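Local structure of calmodulin, putative (Toxoplasma gondii, 6TJ6) at residues D20-G25 with S50-D55; C35-T40 with K62-Y67; N68-L73 with F129-L134; V88-L93 with G122-A127. The protein probably binds calcium ions as a calmodulin-like EF-hand protein. All blocks are in the same frame, centred on the assembly; numbering follows the deposited sequence.

Contact 1 of 4, residues D20-G25 with S50-D55; sequences DGEISG and SMAWPD
The carboxylate of E22 spans the strands to reach S50 and A52: its OE2 lies 3.7 Å from S50 OG and 3.5 Å from A52 N, the latter too poorly angled to be a hydrogen bond. A bend at chi2 (-99°) places CD on this course, while OE1 forms a salt bridge with a basic side chain of another protein chain. The carboxylate of D55 is met on its anti side, by A52 N at 3.0 Å from OD2, where helix 53-64 begins. That of D20 is met from above its plane: OD1 accepts from E22 N in an Asx turn. Between these groups I23 N donates to M51 O and M51 N to I23 O, each at 2.9 Å, with 22-24 and 50-52 antiparallel. The pairing corresponds to the sheet that joins paired EF-hand loops, though the second loop here is probably degenerate. D16, D18, D20 and E22 form a calcium site, although no calcium is bound to this chain; G21, with positive phi (71°), suits the tight turn of that loop. I23 and M51 share the apolar face of the sheet, I23 packing on F12 and F15, M51 on F56 and W59, and both on L28 of helix 26-34. E22, S24, S50 and A52 occupy the other, where small or polar groups fit a partly solvated surface and S24 CB lies 3.8 Å from S50 CB. A water bonded to both G21 O (2.6 Å) and W53 N (2.7 Å) bridges the calcium-site loop to the first turn of helix 53-64.

Contact 2 of 4, residues C35-T40 with K62-Y67; sequences CGVSPT and KKLASY
V37 lies over one face of the Y67 ring with its CG1 methyl, offset toward the rim, while its CG2 is 4.0 Å from Y67 CD1. The two methyls have different neighbours besides the ring. CG1, anti to the backbone N (chi1 175°), rests 3.7 Å from K63 CE, against the aliphatic part of that lysine. CG2 reaches L64 CD2 at 4.0 Å. A beta-branched residue suits this place because its two methyls serve lysine, leucine and tyrosine at once. At the rim G36 O lies near the ring plane, 3.7 Å from Y67 CE1, while the hydroxyl OH is held by a nearly straight hydrogen bond from S38 N (3.2 Å, 165° at the hydrogen). Tyrosine thus supplies an apolar surface for V37 and an acceptor for a backbone N-H that belongs to no helix or strand. The contact fastens the loop between helices 26-34 and 41-46 to the end of helix 53-64 and the turn leading into helix 69-78. G36, at phi 85°, suits its place just after helix 26-34, since a CB there would be jammed against the carbonyl O of C35. At the polar border K63 forms a salt bridge through NZ with E43 OE2, and a water accepts from K63 NZ at 2.8 Å while donating to S38 O, also at 2.8 Å. E43 has a second task, its OE1 accepting from T40 N at the start of helix 41-46. On the side of S38, an apolar side chain of another protein chain packs against this loop.

Contact 3 of 4, residues N68-L73 with F129-L134; sequences NPEEEL and FVKMLL
V130 points both of its methyls at L73 from the facing helix, CG1 lying 3.9 Å and CG2 4.0 Å from L73 CB, so that the leucine's CB is met by the fork of the valine. With CG1 anti to the backbone N (chi1 166°), that methyl also comes within 4.0 Å of E70 O. A short, branched side chain is apt here, where helical segments 69-73 and 129-134 face each other. One turn later L134 meets the start of helix 69-78. Its CD1 lies 3.7 Å from P69 CB and 3.6 Å from E70 N, a flexible leucine covering the first turn, where proline's lack of an N-H costs nothing. At the exposed margin E70 and K131 cross obliquely. The glutamate chain is extended, and OE2 rests 3.2 Å from K131 CG, the lysine lending its aliphatic part. NZ remains 4.4 Å from E70 OE2, beyond a salt bridge, so the opposite charges probably attract only loosely. N68 precedes the helix as its N-cap, with OD1 making a weak bond to E70 N. The two helical segments run roughly antiparallel, with 148° between their directions, as the first and last helices of the C-terminal EF-hand pair. V130 continues onto I74 and F77 of helix 69-78, and F129 also packs on F77. Another protein chain lies against L73, F129 and L133 with apolar and aromatic side chains, while helix 53-64 adjoins P69 through L64 and strand 123-124 meets F129 through I124.

Contact 4 of 4, residues V88-L93 with G122-A127; sequences VSADEL and GKIQYA
Backbone hydrogen bonds from V88 and A90 to I124 and G122 hold the two segments together. V88 N donates to I124 O at 3.0 Å, and A90 N to G122 O at 2.9 Å. The return bond, from I124 N to V88 O at 2.8 Å, is weak because it is strongly bent (120° at the hydrogen), and the strands at 88-89 and 123-124 are only weakly bonded. G122 has a positive phi (67°), readily adopted by glycine. A further hydrogen bond caps the helix that begins at 90: S89 OG accepts from E92 N at 3.2 Å, the usual role of serine at an N-cap. The pairing corresponds to the small sheet between two EF-hand loops, with V88 and I124 as the apolar residues mid-loop. The loop containing E92 resembles a calcium-binding sequence, but no metal is present and E92 OE2 forms a salt bridge with R82. Apolar packing supplies the rest. V88 CG2 lies 3.9 Å from I124 CB, and its CG1 is 3.5 Å from Y126 CD2, where the valine and the tyrosine side chains meet at about a right angle. The tyrosine has V88 N at its ring edge, F77 nearly parallel to the ring, and D81 hydrogen-bonded to its OH. I124 CD1 touches L93 CD2 at 3.9 Å, again side chains at about a right angle, and the small A90 lets I124 CG1 approach its CB.

Contacts 1 and 4 appear to play equivalent parts in the two halves of the chain, each pairing short strands of neighbouring EF-hand loops, with centres about 35 Å apart. Contact 4 is the more buried and more apolar; contact 1 has a polar face beside a calcium site. Contacts 2 and 3 are partly buried and lie between them. Neither has strands: contact 2 mixes apolar packing with a tyrosine bond and a water, whereas contact 3 relies on side-chain packing between helices. These two touch, through G36 and L73, Y67 and E72, and L64 and P69, joining the halves. Contacts 1 and 2 share helix 53-64, and F129 meets I124 between contacts 3 and 4.

Contact 1 of 4, residues D20-G25 with S50-D55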
loop_
_atom_site.group_PDB
_atom_site.type_symbol
_atom_site.label_atom_id
_atom_site.label_comp_id
_atom_site.label_asym_id
_atom_site.label_seq_id
_atom_site.Cartn_x
_atom_site.Cartn_y
_atom_site.Cartn_z
ATOM N N ASP A 20 8.321 2.505 8.533
ATOM C CA ASP A 20 8.441 2.912 9.925
ATOM C C ASP A 20 7.529 4.081 10.275
ATOM O O ASP A 20 7.698 4.686 11.339
ATOM C CB ASP A 20 9.896 3.261 10.251
ATOM C CG ASP A 20 10.429 4.406 9.408
ATOM O OD1 ASP A 20 9.746 4.823 8.450
ATOM O OD2 ASP A 20 11.540 4.894 9.708
ATOM N N GLY A 21 6.564 4.405 9.416
ATOM C CA GLY A 21 5.708 5.547 9.662
ATOM C C GLY A 21 6.392 6.881 9.498
ATOM O O GLY A 21 5.874 7.895 9.971
ATOM N N GLU A 22 7.552 6.908 8.844
ATOM C CA GLU A 22 8.338 8.118 8.661
ATOM C C GLU A 22 8.792 8.210 7.215
ATOM O O GLU A 22 9.215 7.212 6.625
ATOM C CB GLU A 22 9.569 8.135 9.581
ATOM C CG GLU A 22 9.263 7.879 11.044
ATOM C CD GLU A 22 9.177 9.150 11.859
ATOM O OE1 GLU A 22 9.244 9.062 13.104
ATOM O OE2 GLU A 22 9.051 10.236 11.255
ATOM N N ILE A 23 8.702 9.406 6.646
ATOM C CA ILE A 23 9.293 9.703 5.349
ATOM C C ILE A 23 10.427 10.695 5.568
ATOM O O ILE A 23 10.271 11.681 6.297
ATOM C CB ILE A 23 8.257 10.250 4.350
ATOM C CG1 ILE A 23 7.140 9.233 4.123
ATOM C CG2 ILE A 23 8.913 10.519 3.029
ATOM C CD1 ILE A 23 6.296 9.531 2.901
ATOM N N SER A 24 11.569 10.430 4.936
ATOM C CA SER A 24 12.791 11.148 5.260
ATOM C C SER A 24 13.640 11.319 4.011
ATOM O O SER A 24 13.643 10.464 3.121
ATOM C CB SER A 24 13.584 10.406 6.343
ATOM O OG SER A 24 14.805 11.058 6.632
ATOM N N GLY A 25 14.363 12.439 3.961
ATOM C CA GLY A 25 15.334 12.657 2.901
ATOM C C GLY A 25 14.684 12.803 1.539
ATOM O O GLY A 25 13.609 13.399 1.391
ATOM N N SER A 50 12.691 14.608 9.045
ATOM C CA SER A 50 11.746 13.566 8.675
ATOM C C SER A 50 10.344 13.997 9.086
ATOM O O SER A 50 10.161 14.924 9.880
ATOM C CB SER A 50 12.118 12.223 9.311
ATOM O OG SER A 50 12.047 12.286 10.724
ATOM N N MET A 51 9.350 13.306 8.531
ATOM C CA MET A 51 7.947 13.590 8.801
ATOM C C MET A 51 7.205 12.294 9.089
ATOM O O MET A 51 7.310 11.331 8.321
ATOM C CB MET A 51 7.278 14.300 7.618
ATOM C CG MET A 51 7.626 15.765 7.440
ATOM S SD MET A 51 6.508 16.511 6.235
ATOM C CE MET A 51 7.316 18.072 5.912
ATOM N N ALA A 52 6.457 12.277 10.187
ATOM C CA ALA A 52 5.418 11.278 10.373
ATOM C C ALA A 52 4.154 11.735 9.645
ATOM O O ALA A 52 4.097 12.832 9.081
ATOM C CB ALA A 52 5.164 11.045 11.862
ATOM N N TRP A 53 3.121 10.891 9.650
ATOM C CA TRP A 53 1.899 11.209 8.908
ATOM C C TRP A 53 1.259 12.537 9.299
ATOM O O TRP A 53 0.858 13.284 8.394
ATOM C CB TRP A 53 0.871 10.079 9.050
ATOM C CG TRP A 53 -0.504 10.517 8.621
ATOM C CD1 TRP A 53 -1.611 10.658 9.412
ATOM C CD2 TRP A 53 -0.903 10.911 7.302
ATOM N NE1 TRP A 53 -2.677 11.095 8.660
ATOM C CE2 TRP A 53 -2.268 11.259 7.362
ATOM C CE3 TRP A 53 -0.239 10.993 6.072
ATOM C CZ2 TRP A 53 -2.982 11.681 6.240
ATOM C CZ3 TRP A 53 -0.948 11.417 4.960
ATOM C CH2 TRP A 53 -2.306 11.756 5.052
ATOM N N PRO A 54 1.094 12.881 10.584
ATOM C CA PRO A 54 0.511 14.199 10.893
ATOM C C PRO A 54 1.280 15.349 10.265
ATOM O O PRO A 54 0.672 16.254 9.673
ATOM C CB PRO A 54 0.555 14.245 12.426
ATOM C CG PRO A 54 0.500 12.813 12.840
ATOM C CD PRO A 54 1.314 12.087 11.809
ATOM N N ASP A 55 2.614 15.314 10.355
ATOM C CA ASP A 55 3.442 16.354 9.749
ATOM C C ASP A 55 3.205 16.444 8.246
ATOM O O ASP A 55 3.021 17.539 7.703
ATOM C CB ASP A 55 4.922 16.080 10.033
ATOM C CG ASP A 55 5.189 15.764 11.487
ATOM O OD1 ASP A 55 4.652 16.475 12.360
ATOM O OD2 ASP A 55 5.934 14.796 11.754
HETATM O O HOH W 1 3.348 8.381 10.606
#

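Contact 2 of 4, residues C35-T40 with K62-Y67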
loop_
_atom_site.group_PDB
_atom_site.type_symbol
_atom_site.label_atom_id
_atom_site.label_comp_id
_atom_site.label_asym_id
_atom_site.label_seq_id
_atom_site.Cartn_x
_atom_site.Cartn_y
_atom_site.Cartn_z
ATOM N N CYS A 35 2.591 13.999 -5.689
ATOM C CA CYS A 35 1.244 14.550 -5.697
ATOM C C CYS A 35 1.106 15.739 -6.640
ATOM O O CYS A 35 0.079 16.427 -6.606
ATOM C CB CYS A 35 0.833 14.947 -4.278
ATOM S SG CYS A 35 0.838 13.563 -3.108
ATOM N N GLY A 36 2.112 15.993 -7.474
ATOM C CA GLY A 36 2.071 17.083 -8.424
ATOM C C GLY A 36 2.508 18.428 -7.892
ATOM O O GLY A 36 2.223 19.448 -8.530
ATOM N N VAL A 37 3.188 18.472 -6.750
ATOM C CA VAL A 37 3.644 19.722 -6.154
ATOM C C VAL A 37 5.141 19.867 -6.386
ATOM O O VAL A 37 5.921 18.962 -6.064
ATOM C CB VAL A 37 3.311 19.779 -4.653
ATOM C CG1 VAL A 37 3.909 21.031 -4.030
ATOM C CG2 VAL A 37 1.803 19.745 -4.446
ATOM N N SER A 38 5.542 21.004 -6.952
ATOM C CA SER A 38 6.949 21.351 -7.091
ATOM C C SER A 38 7.316 22.371 -6.022
ATOM O O SER A 38 7.134 23.577 -6.232
ATOM C CB SER A 38 7.244 21.918 -8.481
ATOM O OG SER A 38 6.864 21.012 -9.499
ATOM N N PRO A 39 7.823 21.938 -4.870
ATOM C CA PRO A 39 8.169 22.899 -3.819
ATOM C C PRO A 39 9.305 23.811 -4.250
ATOM O O PRO A 39 10.186 23.425 -5.023
ATOM C CB PRO A 39 8.587 22.007 -2.643
ATOM C CG PRO A 39 9.023 20.729 -3.278
ATOM C CD PRO A 39 8.139 20.552 -4.480
ATOM N N THR A 40 9.265 25.043 -3.751
ATOM C CA THR A 40 10.327 25.993 -4.018
ATOM C C THR A 40 11.610 25.550 -3.316
ATOM O O THR A 40 11.568 24.773 -2.360
ATOM C CB THR A 40 9.926 27.390 -3.549
ATOM O OG1 THR A 40 9.842 27.410 -2.118
ATOM C CG2 THR A 40 8.580 27.787 -4.142
ATOM N N LYS A 62 -1.603 22.515 3.929
ATOM C CA LYS A 62 -1.320 23.944 3.860
ATOM C C LYS A 62 -0.744 24.340 2.505
ATOM O O LYS A 62 -0.992 25.455 2.031
ATOM C CB LYS A 62 -0.378 24.336 4.999
ATOM C CG LYS A 62 -1.003 24.147 6.379
ATOM C CD LYS A 62 0.036 24.025 7.484
ATOM C CE LYS A 62 0.581 25.378 7.901
ATOM N NZ LYS A 62 1.536 25.245 9.036
ATOM N N LYS A 63 0.007 23.441 1.859
ATOM C CA LYS A 63 0.545 23.742 0.534
ATOM C C LYS A 63 -0.563 23.790 -0.514
ATOM O O LYS A 63 -0.664 24.755 -1.280
ATOM C CB LYS A 63 1.606 22.708 0.150
ATOM C CG LYS A 63 2.222 22.919 -1.221
ATOM C CD LYS A 63 2.872 24.287 -1.329
ATOM C CE LYS A 63 3.700 24.396 -2.591
ATOM N NZ LYS A 63 4.318 25.738 -2.758
ATOM N N LEU A 64 -1.397 22.749 -0.568
ATOM C CA LEU A 64 -2.469 22.681 -1.554
ATOM C C LEU A 64 -3.484 23.804 -1.392
ATOM O O LEU A 64 -4.194 24.128 -2.352
ATOM C CB LEU A 64 -3.168 21.325 -1.459
ATOM C CG LEU A 64 -2.318 20.134 -1.905
ATOM C CD1 LEU A 64 -3.024 18.815 -1.631
ATOM C CD2 LEU A 64 -1.978 20.266 -3.378
ATOM N N ALA A 65 -3.571 24.400 -0.202
ATOM C CA ALA A 65 -4.478 25.521 0.006
ATOM C C ALA A 65 -4.077 26.746 -0.801
ATOM O O ALA A 65 -4.903 27.641 -0.999
ATOM C CB ALA A 65 -4.540 25.871 1.493
ATOM N N SER A 66 -2.832 26.810 -1.271
ATOM C CA SER A 66 -2.359 27.928 -2.075
ATOM C C SER A 66 -1.745 27.494 -3.398
ATOM O O SER A 66 -1.229 28.343 -4.133
ATOM C CB SER A 66 -1.332 28.751 -1.285
ATOM O OG SER A 66 -0.144 28.007 -1.074
ATOM N N TYR A 67 -1.795 26.205 -3.727
ATOM C CA TYR A 67 -1.098 25.650 -4.884
ATOM C C TYR A 67 -1.994 24.599 -5.519
ATOM O O TYR A 67 -2.285 23.577 -4.889
ATOM C CB TYR A 67 0.244 25.042 -4.455
ATOM C CG TYR A 67 1.141 24.523 -5.566
ATOM C CD1 TYR A 67 0.918 23.281 -6.149
ATOM C CD2 TYR A 67 2.241 25.256 -5.989
ATOM C CE1 TYR A 67 1.747 22.802 -7.146
ATOM C CE2 TYR A 67 3.075 24.785 -6.982
ATOM C CZ TYR A 67 2.825 23.558 -7.556
ATOM O OH TYR A 67 3.654 23.087 -8.544
HETATM O O HOH W 2 6.166 25.761 -4.850
#

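Contact 3 of 4, residues N68-L73 with F129-L134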
loop_
_atom_site.group_PDB
_atom_site.type_symbol
_atom_site.label_atom_id
_atom_site.label_comp_id
_atom_site.label_asym_id
_atom_site.label_seq_id
_atom_site.Cartn_x
_atom_site.Cartn_y
_atom_site.Cartn_z
ATOM N N ASN A 68 -2.435 24.847 -6.752
ATOM C CA ASN A 68 -3.279 23.894 -7.457
ATOM C C ASN A 68 -2.418 23.055 -8.388
ATOM O O ASN A 68 -1.906 23.584 -9.386
ATOM C CB ASN A 68 -4.374 24.614 -8.244
ATOM C CG ASN A 68 -5.372 23.654 -8.873
ATOM O OD1 ASN A 68 -5.283 22.438 -8.698
ATOM N ND2 ASN A 68 -6.336 24.203 -9.601
ATOM N N PRO A 69 -2.234 21.759 -8.111
ATOM C CA PRO A 69 -1.359 20.938 -8.971
ATOM C C PRO A 69 -1.749 20.928 -10.439
ATOM O O PRO A 69 -0.873 21.043 -11.304
ATOM C CB PRO A 69 -1.484 19.544 -8.341
ATOM C CG PRO A 69 -1.801 19.807 -6.915
ATOM C CD PRO A 69 -2.684 21.025 -6.918
ATOM N N GLU A 70 -3.038 20.783 -10.746
ATOM C CA GLU A 70 -3.468 20.706 -12.141
ATOM C C GLU A 70 -3.038 21.945 -12.918
ATOM O O GLU A 70 -2.427 21.844 -13.992
ATOM C CB GLU A 70 -4.986 20.529 -12.202
ATOM C CG GLU A 70 -5.554 20.468 -13.609
ATOM C CD GLU A 70 -7.052 20.227 -13.625
ATOM O OE1 GLU A 70 -7.805 21.103 -13.150
ATOM O OE2 GLU A 70 -7.476 19.156 -14.108
ATOM N N GLU A 71 -3.338 23.126 -12.377
ATOM C CA GLU A 71 -3.046 24.361 -13.093
ATOM C C GLU A 71 -1.546 24.613 -13.178
ATOM O O GLU A 71 -1.053 25.067 -14.214
ATOM C CB GLU A 71 -3.765 25.531 -12.425
ATOM C CG GLU A 71 -5.279 25.381 -12.441
ATOM C CD GLU A 71 -6.006 26.524 -11.757
ATOM O OE1 GLU A 71 -7.246 26.599 -11.890
ATOM O OE2 GLU A 71 -5.345 27.344 -11.086
ATOM N N GLU A 72 -0.800 24.305 -12.112
ATOM C CA GLU A 72 0.648 24.499 -12.154
ATOM C C GLU A 72 1.311 23.557 -13.156
ATOM O O GLU A 72 2.257 23.945 -13.848
ATOM C CB GLU A 72 1.245 24.312 -10.756
ATOM C CG GLU A 72 0.756 25.321 -9.722
ATOM C CD GLU A 72 1.366 26.703 -9.895
ATOM O OE1 GLU A 72 2.244 26.869 -10.769
ATOM O OE2 GLU A 72 0.970 27.625 -9.152
ATOM N N LEU A 73 0.814 22.322 -13.265
ATOM C CA LEU A 73 1.386 21.370 -14.214
ATOM C C LEU A 73 1.067 21.765 -15.651
ATOM O O LEU A 73 1.937 21.710 -16.532
ATOM C CB LEU A 73 0.871 19.960 -13.918
ATOM C CG LEU A 73 1.710 19.066 -13.000
ATOM C CD1 LEU A 73 3.011 18.669 -13.671
ATOM C CD2 LEU A 73 1.987 19.757 -11.685
ATOM N N PHE A 129 -3.807 15.123 -20.616
ATOM C CA PHE A 129 -2.875 14.192 -19.987
ATOM C C PHE A 129 -2.754 14.457 -18.489
ATOM O O PHE A 129 -2.858 13.531 -17.674
ATOM C CB PHE A 129 -1.519 14.288 -20.688
ATOM C CG PHE A 129 -0.389 13.650 -19.939
ATOM C CD1 PHE A 129 -0.346 12.277 -19.750
ATOM C CD2 PHE A 129 0.651 14.424 -19.451
ATOM C CE1 PHE A 129 0.707 11.692 -19.067
ATOM C CE2 PHE A 129 1.704 13.846 -18.770
ATOM C CZ PHE A 129 1.734 12.477 -18.577
ATOM N N VAL A 130 -2.555 15.720 -18.101
ATOM C CA VAL A 130 -2.457 16.048 -16.680
ATOM C C VAL A 130 -3.760 15.710 -15.962
ATOM O O VAL A 130 -3.748 15.198 -14.834
ATOM C CB VAL A 130 -2.062 17.525 -16.493
ATOM C CG1 VAL A 130 -2.285 17.964 -15.055
ATOM C CG2 VAL A 130 -0.605 17.732 -16.881
ATOM N N LYS A 131 -4.901 15.973 -16.607
ATOM C CA LYS A 131 -6.184 15.614 -16.007
ATOM C C LYS A 131 -6.278 14.109 -15.785
ATOM O O LYS A 131 -6.380 13.641 -14.644
ATOM C CB LYS A 131 -7.341 16.101 -16.882
ATOM C CG LYS A 131 -7.493 17.611 -16.955
ATOM C CD LYS A 131 -8.831 17.977 -17.575
ATOM C CE LYS A 131 -8.706 19.131 -18.560
ATOM N NZ LYS A 131 -9.132 20.432 -17.974
ATOM N N MET A 132 -6.220 13.326 -16.870
ATOM C CA MET A 132 -6.287 11.868 -16.756
ATOM C C MET A 132 -5.070 11.262 -16.045
ATOM O O MET A 132 -4.946 10.032 -16.005
ATOM N N LEU A 133 -4.168 12.093 -15.523
ATOM C CA LEU A 133 -3.122 11.650 -14.609
ATOM C C LEU A 133 -3.443 11.930 -13.145
ATOM O O LEU A 133 -3.153 11.092 -12.286
ATOM C CB LEU A 133 -1.791 12.318 -14.978
ATOM C CG LEU A 133 -0.553 12.048 -14.119
ATOM C CD1 LEU A 133 0.676 11.904 -15.001
ATOM C CD2 LEU A 133 -0.335 13.157 -13.097
ATOM N N LEU A 134 -4.038 13.081 -12.834
ATOM C CA LEU A 134 -4.191 13.524 -11.451
ATOM C C LEU A 134 -5.451 12.998 -10.765
ATOM O O LEU A 134 -5.736 13.416 -9.638
ATOM C CB LEU A 134 -4.179 15.053 -11.376
ATOM C CG LEU A 134 -2.819 15.718 -11.161
ATOM C CD1 LEU A 134 -2.998 17.166 -10.738
ATOM C CD2 LEU A 134 -1.999 14.952 -10.134
#

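Contact 4 of 4, residues V88-L93 with G122-A127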
loop_
_atom_site.group_PDB
_atom_site.type_symbol
_atom_site.label_atom_id
_atom_site.label_comp_id
_atom_site.label_asym_id
_atom_site.label_seq_id
_atom_site.Cartn_x
_atom_site.Cartn_y
_atom_site.Cartn_z
ATOM N N VAL A 88 2.425 19.450 -26.730
ATOM C CA VAL A 88 3.881 19.448 -26.659
ATOM C C VAL A 88 4.398 18.215 -27.389
ATOM O O VAL A 88 3.714 17.189 -27.479
ATOM C CB VAL A 88 4.415 19.479 -25.206
ATOM C CG1 VAL A 88 3.931 20.723 -24.477
ATOM C CG2 VAL A 88 4.028 18.212 -24.453
ATOM N N SER A 89 5.618 18.324 -27.911
ATOM C CA SER A 89 6.213 17.244 -28.687
ATOM C C SER A 89 6.522 16.044 -27.797
ATOM O O SER A 89 7.109 16.189 -26.721
ATOM C CB SER A 89 7.484 17.733 -29.378
ATOM O OG SER A 89 8.341 16.649 -29.684
ATOM N N ALA A 90 6.134 14.854 -28.260
ATOM C CA ALA A 90 6.323 13.651 -27.457
ATOM C C ALA A 90 7.794 13.256 -27.374
ATOM O O ALA A 90 8.276 12.858 -26.306
ATOM C CB ALA A 90 5.490 12.503 -28.028
ATOM N N ASP A 91 8.526 13.354 -28.487
ATOM C CA ASP A 91 9.925 12.939 -28.473
ATOM C C ASP A 91 10.793 13.920 -27.692
ATOM O O ASP A 91 11.781 13.508 -27.074
ATOM C CB ASP A 91 10.440 12.767 -29.902
ATOM C CG ASP A 91 11.649 11.854 -29.980
ATOM N N GLU A 92 10.432 15.206 -27.687
ATOM C CA GLU A 92 11.135 16.167 -26.842
ATOM C C GLU A 92 10.995 15.799 -25.368
ATOM O O GLU A 92 11.986 15.758 -24.624
ATOM C CB GLU A 92 10.605 17.579 -27.101
ATOM C CG GLU A 92 11.245 18.645 -26.228
ATOM C CD GLU A 92 10.832 20.053 -26.615
ATOM O OE1 GLU A 92 9.837 20.204 -27.354
ATOM O OE2 GLU A 92 11.509 21.009 -26.184
ATOM N N LEU A 93 9.762 15.520 -24.931
ATOM C CA LEU A 93 9.540 15.105 -23.551
ATOM C C LEU A 93 10.280 13.812 -23.240
ATOM O O LEU A 93 10.880 13.678 -22.170
ATOM C CB LEU A 93 8.043 14.944 -23.279
ATOM C CG LEU A 93 7.696 14.465 -21.865
ATOM C CD1 LEU A 93 8.175 15.466 -20.823
ATOM C CD2 LEU A 93 6.204 14.206 -21.722
ATOM N N GLY A 122 2.452 12.153 -32.236
ATOM C CA GLY A 122 3.671 12.887 -31.964
ATOM C C GLY A 122 3.489 14.097 -31.081
ATOM O O GLY A 122 4.487 14.718 -30.693
ATOM N N LYS A 123 2.253 14.456 -30.759
ATOM C CA LYS A 123 1.900 15.548 -29.871
ATOM C C LYS A 123 1.324 14.979 -28.581
ATOM O O LYS A 123 0.982 13.798 -28.489
ATOM C CB LYS A 123 0.895 16.486 -30.551
ATOM C CG LYS A 123 1.500 17.756 -31.129
ATOM C CD LYS A 123 2.847 17.520 -31.782
ATOM C CE LYS A 123 3.651 18.808 -31.806
ATOM N NZ LYS A 123 4.984 18.629 -32.438
ATOM N N ILE A 124 1.229 15.839 -27.570
ATOM C CA ILE A 124 0.640 15.483 -26.284
ATOM C C ILE A 124 -0.277 16.618 -25.860
ATOM O O ILE A 124 0.176 17.758 -25.708
ATOM C CB ILE A 124 1.707 15.228 -25.206
ATOM C CG1 ILE A 124 2.552 14.002 -25.559
ATOM C CG2 ILE A 124 1.052 15.061 -23.841
ATOM C CD1 ILE A 124 3.567 13.642 -24.493
ATOM N N GLN A 125 -1.555 16.306 -25.646
ATOM C CA GLN A 125 -2.516 17.328 -25.250
ATOM C C GLN A 125 -2.221 17.922 -23.875
ATOM O O GLN A 125 -2.856 18.913 -23.502
ATOM C CB GLN A 125 -3.931 16.742 -25.277
ATOM C CG GLN A 125 -4.336 16.117 -26.610
ATOM C CD GLN A 125 -4.616 17.144 -27.694
ATOM O OE1 GLN A 125 -3.728 17.887 -28.109
ATOM N NE2 GLN A 125 -5.858 17.186 -28.160
ATOM N N TYR A 126 -1.260 17.353 -23.144
ATOM C CA TYR A 126 -0.874 17.661 -21.764
ATOM C C TYR A 126 -2.001 18.108 -20.829
ATOM O O TYR A 126 -2.034 17.668 -19.677
ATOM C CB TYR A 126 0.287 18.671 -21.736
ATOM C CG TYR A 126 0.061 20.085 -22.238
ATOM C CD1 TYR A 126 -0.573 21.037 -21.448
ATOM C CD2 TYR A 126 0.566 20.491 -23.467
ATOM C CE1 TYR A 126 -0.746 22.336 -21.891
ATOM C CE2 TYR A 126 0.400 21.789 -23.915
ATOM C CZ TYR A 126 -0.259 22.707 -23.124
ATOM O OH TYR A 126 -0.429 24.001 -23.565
ATOM N N ALA A 127 -2.920 18.966 -21.275
ATOM C CA ALA A 127 -4.078 19.278 -20.442
ATOM C C ALA A 127 -4.894 18.019 -20.167
ATOM O O ALA A 127 -5.109 17.635 -19.011
ATOM C CB ALA A 127 -4.941 20.351 -21.107
#